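Local atomic coordinates of glycerol-3-phosphate dehydrogenase [NAD(+)] 1 (Saccharomyces cerevisiae, PDB entry 4FGW), a protein that catalyses the NAD-dependent interconversion of dihydroxyacetone phosphate and sn-glycerol 3-phosphate, and so drives glycerol accumulation in yeast under hyperosmotic stress. Residues K152-G157 against G242-V247; G274-F279 against P361-V366. All blocks are in the same frame, centred on the assembly; numbering follows the deposited sequence.

Contact 1. Residues K152-G157 against G242-V247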
loop_
_atom_site.group_PDB
_atom_site.type_symbol
_atom_site.label_atom_id
_atom_site.label_comp_id
_atom_site.label_asym_id
_atom_site.label_seq_id
_atom_site.Cartn_x
_atom_site.Cartn_y
_atom_site.Cartn_z
ATOM N N LYS A 152 -17.386 -10.005 -4.414
ATOM C CA LYS A 152 -16.471 -8.908 -4.546
ATOM C C LYS A 152 -16.856 -7.928 -5.611
ATOM O O LYS A 152 -17.335 -8.289 -6.646
ATOM C CB LYS A 152 -15.086 -9.421 -4.848
ATOM C CG LYS A 152 -14.260 -9.619 -3.645
ATOM C CD LYS A 152 -12.850 -9.861 -4.037
ATOM C CE LYS A 152 -11.894 -9.003 -3.297
ATOM N NZ LYS A 152 -11.076 -9.819 -2.426
ATOM N N GLY A 153 -16.591 -6.672 -5.341
ATOM C CA GLY A 153 -16.887 -5.599 -6.272
ATOM C C GLY A 153 -18.287 -5.040 -6.133
ATOM O O GLY A 153 -18.954 -5.231 -5.111
ATOM N N PHE A 154 -18.715 -4.316 -7.168
ATOM C CA PHE A 154 -20.017 -3.668 -7.258
ATOM C C PHE A 154 -20.405 -3.533 -8.739
ATOM O O PHE A 154 -19.582 -3.801 -9.616
ATOM C CB PHE A 154 -19.984 -2.290 -6.549
ATOM C CG PHE A 154 -19.205 -1.204 -7.260
ATOM C CD1 PHE A 154 -19.857 -0.124 -7.836
ATOM C CD2 PHE A 154 -17.816 -1.256 -7.340
ATOM C CE1 PHE A 154 -19.139 0.879 -8.489
ATOM C CE2 PHE A 154 -17.100 -0.256 -8.004
ATOM C CZ PHE A 154 -17.766 0.798 -8.583
ATOM N N GLU A 155 -21.646 -3.124 -9.010
ATOM C CA GLU A 155 -22.148 -2.934 -10.368
ATOM C C GLU A 155 -21.870 -1.492 -10.791
ATOM O O GLU A 155 -22.189 -0.555 -10.054
ATOM C CB GLU A 155 -23.648 -3.262 -10.437
ATOM C CG GLU A 155 -24.105 -3.790 -11.781
ATOM C CD GLU A 155 -25.431 -4.532 -11.787
ATOM O OE1 GLU A 155 -25.714 -5.184 -12.816
ATOM O OE2 GLU A 155 -26.188 -4.465 -10.789
ATOM N N VAL A 156 -21.214 -1.331 -11.951
ATOM C CA VAL A 156 -20.832 -0.040 -12.535
ATOM C C VAL A 156 -20.991 -0.084 -14.062
ATOM O O VAL A 156 -20.652 -1.083 -14.692
ATOM C CB VAL A 156 -19.421 0.447 -12.058
ATOM C CG1 VAL A 156 -18.316 -0.566 -12.363
ATOM C CG2 VAL A 156 -19.067 1.833 -12.600
ATOM N N GLY A 157 -21.546 0.987 -14.621
ATOM C CA GLY A 157 -21.767 1.145 -16.050
ATOM C C GLY A 157 -22.336 2.507 -16.374
ATOM O O GLY A 157 -22.499 3.334 -15.472
ATOM N N GLY A 242 -12.853 -3.715 -4.241
ATOM C CA GLY A 242 -12.873 -5.039 -4.867
ATOM C C GLY A 242 -12.968 -5.060 -6.382
ATOM O O GLY A 242 -12.541 -6.031 -7.019
ATOM N N ALA A 243 -13.537 -3.995 -6.972
ATOM C CA ALA A 243 -13.654 -3.833 -8.409
ATOM C C ALA A 243 -12.528 -2.946 -8.943
ATOM O O ALA A 243 -11.807 -3.379 -9.839
ATOM C CB ALA A 243 -15.012 -3.240 -8.766
ATOM N N LEU A 244 -12.362 -1.725 -8.375
ATOM C CA LEU A 244 -11.395 -0.697 -8.800
ATOM C C LEU A 244 -9.914 -1.057 -8.748
ATOM O O LEU A 244 -9.148 -0.572 -9.587
ATOM C CB LEU A 244 -11.681 0.666 -8.145
ATOM C CG LEU A 244 -13.081 1.264 -8.374
ATOM C CD1 LEU A 244 -13.180 2.653 -7.808
ATOM C CD2 LEU A 244 -13.461 1.276 -9.847
ATOM N N LYS A 245 -9.521 -1.944 -7.808
ATOM C CA LYS A 245 -8.140 -2.419 -7.636
ATOM C C LYS A 245 -7.587 -3.049 -8.918
ATOM O O LYS A 245 -6.391 -2.932 -9.191
ATOM C CB LYS A 245 -8.016 -3.402 -6.441
ATOM C CG LYS A 245 -8.781 -4.717 -6.633
ATOM C CD LYS A 245 -8.709 -5.645 -5.441
ATOM C CE LYS A 245 -9.371 -6.968 -5.749
ATOM N NZ LYS A 245 -8.554 -7.774 -6.689
ATOM N N ASN A 246 -8.459 -3.699 -9.705
ATOM C CA ASN A 246 -8.060 -4.371 -10.942
ATOM C C ASN A 246 -7.733 -3.415 -12.074
ATOM O O ASN A 246 -6.909 -3.749 -12.923
ATOM C CB ASN A 246 -9.069 -5.435 -11.338
ATOM C CG ASN A 246 -9.342 -6.433 -10.243
ATOM O OD1 ASN A 246 -8.505 -6.697 -9.374
ATOM N ND2 ASN A 246 -10.539 -6.964 -10.224
ATOM N N VAL A 247 -8.326 -2.207 -12.056
ATOM C CA VAL A 247 -8.036 -1.145 -13.031
ATOM C C VAL A 247 -6.628 -0.623 -12.704
ATOM O O VAL A 247 -5.803 -0.467 -13.611
ATOM C CB VAL A 247 -9.106 -0.017 -13.024
ATOM C CG1 VAL A 247 -8.708 1.131 -13.952
ATOM C CG2 VAL A 247 -10.481 -0.561 -13.403
#

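Contact 2. Residues G274-F279 against P361-V366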
loop_
_atom_site.group_PDB
_atom_site.type_symbol
_atom_site.label_atom_id
_atom_site.label_comp_id
_atom_site.label_asym_id
_atom_site.label_seq_id
_atom_site.Cartn_x
_atom_site.Cartn_y
_atom_site.Cartn_z
ATOM N N GLY A 274 -5.703 6.797 -4.265
ATOM C CA GLY A 274 -6.306 8.129 -4.247
ATOM C C GLY A 274 -7.554 8.202 -5.104
ATOM O O GLY A 274 -8.548 8.806 -4.699
ATOM N N GLU A 275 -7.528 7.536 -6.276
ATOM C CA GLU A 275 -8.660 7.496 -7.202
ATOM C C GLU A 275 -9.813 6.628 -6.708
ATOM O O GLU A 275 -10.960 6.963 -6.956
ATOM C CB GLU A 275 -8.214 7.158 -8.625
ATOM C CG GLU A 275 -7.578 8.361 -9.295
ATOM C CD GLU A 275 -7.241 8.246 -10.763
ATOM O OE1 GLU A 275 -6.362 9.011 -11.220
ATOM O OE2 GLU A 275 -7.861 7.411 -11.461
ATOM N N ILE A 276 -9.509 5.556 -5.956
ATOM C CA ILE A 276 -10.495 4.669 -5.324
ATOM C C ILE A 276 -11.220 5.458 -4.214
ATOM O O ILE A 276 -12.444 5.407 -4.139
ATOM C CB ILE A 276 -9.835 3.350 -4.812
ATOM C CG1 ILE A 276 -9.280 2.515 -6.005
ATOM C CG2 ILE A 276 -10.831 2.521 -3.974
ATOM C CD1 ILE A 276 -8.398 1.271 -5.644
ATOM N N ILE A 277 -10.466 6.219 -3.391
ATOM C CA ILE A 277 -11.030 7.064 -2.325
ATOM C C ILE A 277 -11.968 8.109 -2.931
ATOM O O ILE A 277 -13.111 8.248 -2.482
ATOM C CB ILE A 277 -9.905 7.719 -1.459
ATOM C CG1 ILE A 277 -9.106 6.649 -0.687
ATOM C CG2 ILE A 277 -10.469 8.798 -0.516
ATOM C CD1 ILE A 277 -7.696 7.036 -0.273
ATOM N N ARG A 278 -11.479 8.822 -3.962
ATOM C CA ARG A 278 -12.187 9.879 -4.675
ATOM C C ARG A 278 -13.482 9.349 -5.288
ATOM O O ARG A 278 -14.506 10.017 -5.173
ATOM C CB ARG A 278 -11.268 10.494 -5.743
ATOM C CG ARG A 278 -11.810 11.756 -6.416
ATOM C CD ARG A 278 -10.835 12.314 -7.440
ATOM N NE ARG A 278 -9.538 12.636 -6.838
ATOM C CZ ARG A 278 -8.360 12.370 -7.396
ATOM N NH1 ARG A 278 -8.297 11.792 -8.589
ATOM N NH2 ARG A 278 -7.236 12.690 -6.770
ATOM N N PHE A 279 -13.441 8.145 -5.901
ATOM C CA PHE A 279 -14.599 7.496 -6.513
ATOM C C PHE A 279 -15.649 7.151 -5.461
ATOM O O PHE A 279 -16.836 7.415 -5.670
ATOM C CB PHE A 279 -14.185 6.240 -7.310
ATOM C CG PHE A 279 -15.272 5.678 -8.198
ATOM C CD1 PHE A 279 -15.326 6.003 -9.547
ATOM C CD2 PHE A 279 -16.253 4.835 -7.682
ATOM C CE1 PHE A 279 -16.343 5.498 -10.362
ATOM C CE2 PHE A 279 -17.269 4.335 -8.497
ATOM C CZ PHE A 279 -17.303 4.663 -9.832
ATOM N N PRO A 361 -7.736 10.668 -13.862
ATOM C CA PRO A 361 -6.781 10.434 -14.962
ATOM C C PRO A 361 -6.175 9.036 -15.078
ATOM O O PRO A 361 -5.974 8.595 -16.207
ATOM C CB PRO A 361 -5.724 11.530 -14.777
ATOM C CG PRO A 361 -5.870 11.980 -13.383
ATOM C CD PRO A 361 -7.317 11.825 -13.043
ATOM N N LEU A 362 -5.914 8.329 -13.949
ATOM C CA LEU A 362 -5.367 6.964 -13.996
ATOM C C LEU A 362 -6.374 5.964 -14.554
ATOM O O LEU A 362 -6.016 5.179 -15.437
ATOM C CB LEU A 362 -4.789 6.497 -12.653
ATOM C CG LEU A 362 -4.243 5.053 -12.609
ATOM C CD1 LEU A 362 -2.994 4.891 -13.493
ATOM C CD2 LEU A 362 -3.963 4.625 -11.203
ATOM N N PHE A 363 -7.639 6.017 -14.072
ATOM C CA PHE A 363 -8.733 5.171 -14.567
ATOM C C PHE A 363 -8.931 5.420 -16.062
ATOM O O PHE A 363 -9.081 4.461 -16.823
ATOM C CB PHE A 363 -10.048 5.423 -13.789
ATOM C CG PHE A 363 -10.105 4.989 -12.336
ATOM C CD1 PHE A 363 -11.162 5.374 -11.519
ATOM C CD2 PHE A 363 -9.100 4.197 -11.783
ATOM C CE1 PHE A 363 -11.212 4.979 -10.174
ATOM C CE2 PHE A 363 -9.155 3.802 -10.440
ATOM C CZ PHE A 363 -10.213 4.191 -9.649
ATOM N N GLU A 364 -8.865 6.702 -16.487
ATOM C CA GLU A 364 -8.998 7.096 -17.891
ATOM C C GLU A 364 -7.821 6.591 -18.726
ATOM O O GLU A 364 -8.045 6.052 -19.806
ATOM C CB GLU A 364 -9.164 8.618 -18.039
ATOM C CG GLU A 364 -9.536 9.038 -19.456
ATOM C CD GLU A 364 -9.390 10.508 -19.809
ATOM O OE1 GLU A 364 -9.043 11.316 -18.918
ATOM O OE2 GLU A 364 -9.651 10.853 -20.983
ATOM N N ALA A 365 -6.581 6.746 -18.215
ATOM C CA ALA A 365 -5.341 6.318 -18.867
ATOM C C ALA A 365 -5.339 4.814 -19.165
ATOM O O ALA A 365 -5.031 4.432 -20.295
ATOM C CB ALA A 365 -4.143 6.690 -18.009
ATOM N N VAL A 366 -5.726 3.975 -18.172
ATOM C CA VAL A 366 -5.832 2.517 -18.303
ATOM C C VAL A 366 -6.833 2.182 -19.427
ATOM O O VAL A 366 -6.491 1.409 -20.327
ATOM C CB VAL A 366 -6.183 1.832 -16.945
ATOM C CG1 VAL A 366 -6.497 0.347 -17.124
ATOM C CG2 VAL A 366 -5.061 2.018 -15.928
#

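Contact 1. Residues K152-G157 against G242-V247
K152 and K245 cross at about a right angle where a loop of the Rossmann-type, NAD-binding part meets helix 235-257 of the helical C-terminal part. By similarity K152 binds substrate and K245 is the proton acceptor, so the crossing probably lies at the active site, between the two parts. Their chains touch through methylenes, K152 CE to K245 CE at 4.1 Å, while K152 NZ and K245 NZ stay 5.4 Å apart. K152 NZ turns to G181 O and a salt bridge with D301; K245, bent at its last torsion (chi4 72°), brings NZ to the hydroxyl of T305 and to N246 OD1 (2.9 Å). An alanine at K245 would probably leave N246 OD1 and the T305 hydroxyl without this nitrogen as partner and open a gap beside the K152 chain. Beyond the lysines the backbones meet, G153 CA 3.8 Å from A243 N. A side chain on G242 would collide with the backbone N of G153. F154 swings its ring to the helix, CG between the backbone N and the carbonyl carbon (chi1 72°). L244 CG meets the ring edge at CE2 (4.3 Å), and A243 CB approaches obliquely, 3.7 Å from both CD2 and CE2.

Contact 2. Residues G274-F279 against P361-V366
E275, on helix 261-283, reaches the start of helix 361-371 and binds it by two hydrogen bonds, one from each carboxylate oxygen. E275 OE1 accepts the N-H of L362 N at 2.8 Å (163° at the hydrogen). E275 OE2 accepts that of F363 N at 3.0 Å; each oxygen uses its syn lone pair, the forked grip of a carboxylate on two successive amides. The side chain, extended beyond CG, carries the carboxylate across to these amides. The other contacts mostly centre on the F363 ring. One face takes E275 twice: CB sits over it in a CH-pi contact, 4.0 Å from the centroid, and OE2 lies 3.4 Å above the plane, offset toward the rim. I276 crosses F363 at about a right angle, CG1 to CZ 4.1 Å, and F279 CD1 comes to the ring's edge at CE1. P361 CD lies 3.5 Å from E275 OE1. The segment axes lie 10.4 Å apart, at 110°. As first-turn amides have no earlier helical carbonyl to bind, a glutamate from another helix satisfies two here, and a negative charge on this buried carboxylate would probably be stabilised by the helix dipole at this N-terminal end.

From the N terminus, the chain builds most of the Rossmann-type sheet, leaves it at 152-157, completes its last strands and enters helix 235-257, where contact 1 closes a loop of 84 residues joining the nucleotide-binding part to the C-terminal helices. Helix 261-283 follows directly; from it a second, largely helical loop of 81 residues runs to helix 361-371 and is closed by contact 2. The loops are in series, neither nested nor crossed. In space they touch: F154 and L244 both pack on F279, L244 also on I276, and V247 on V366. Helix 235-257 thus links the interface between the two parts to the helical core.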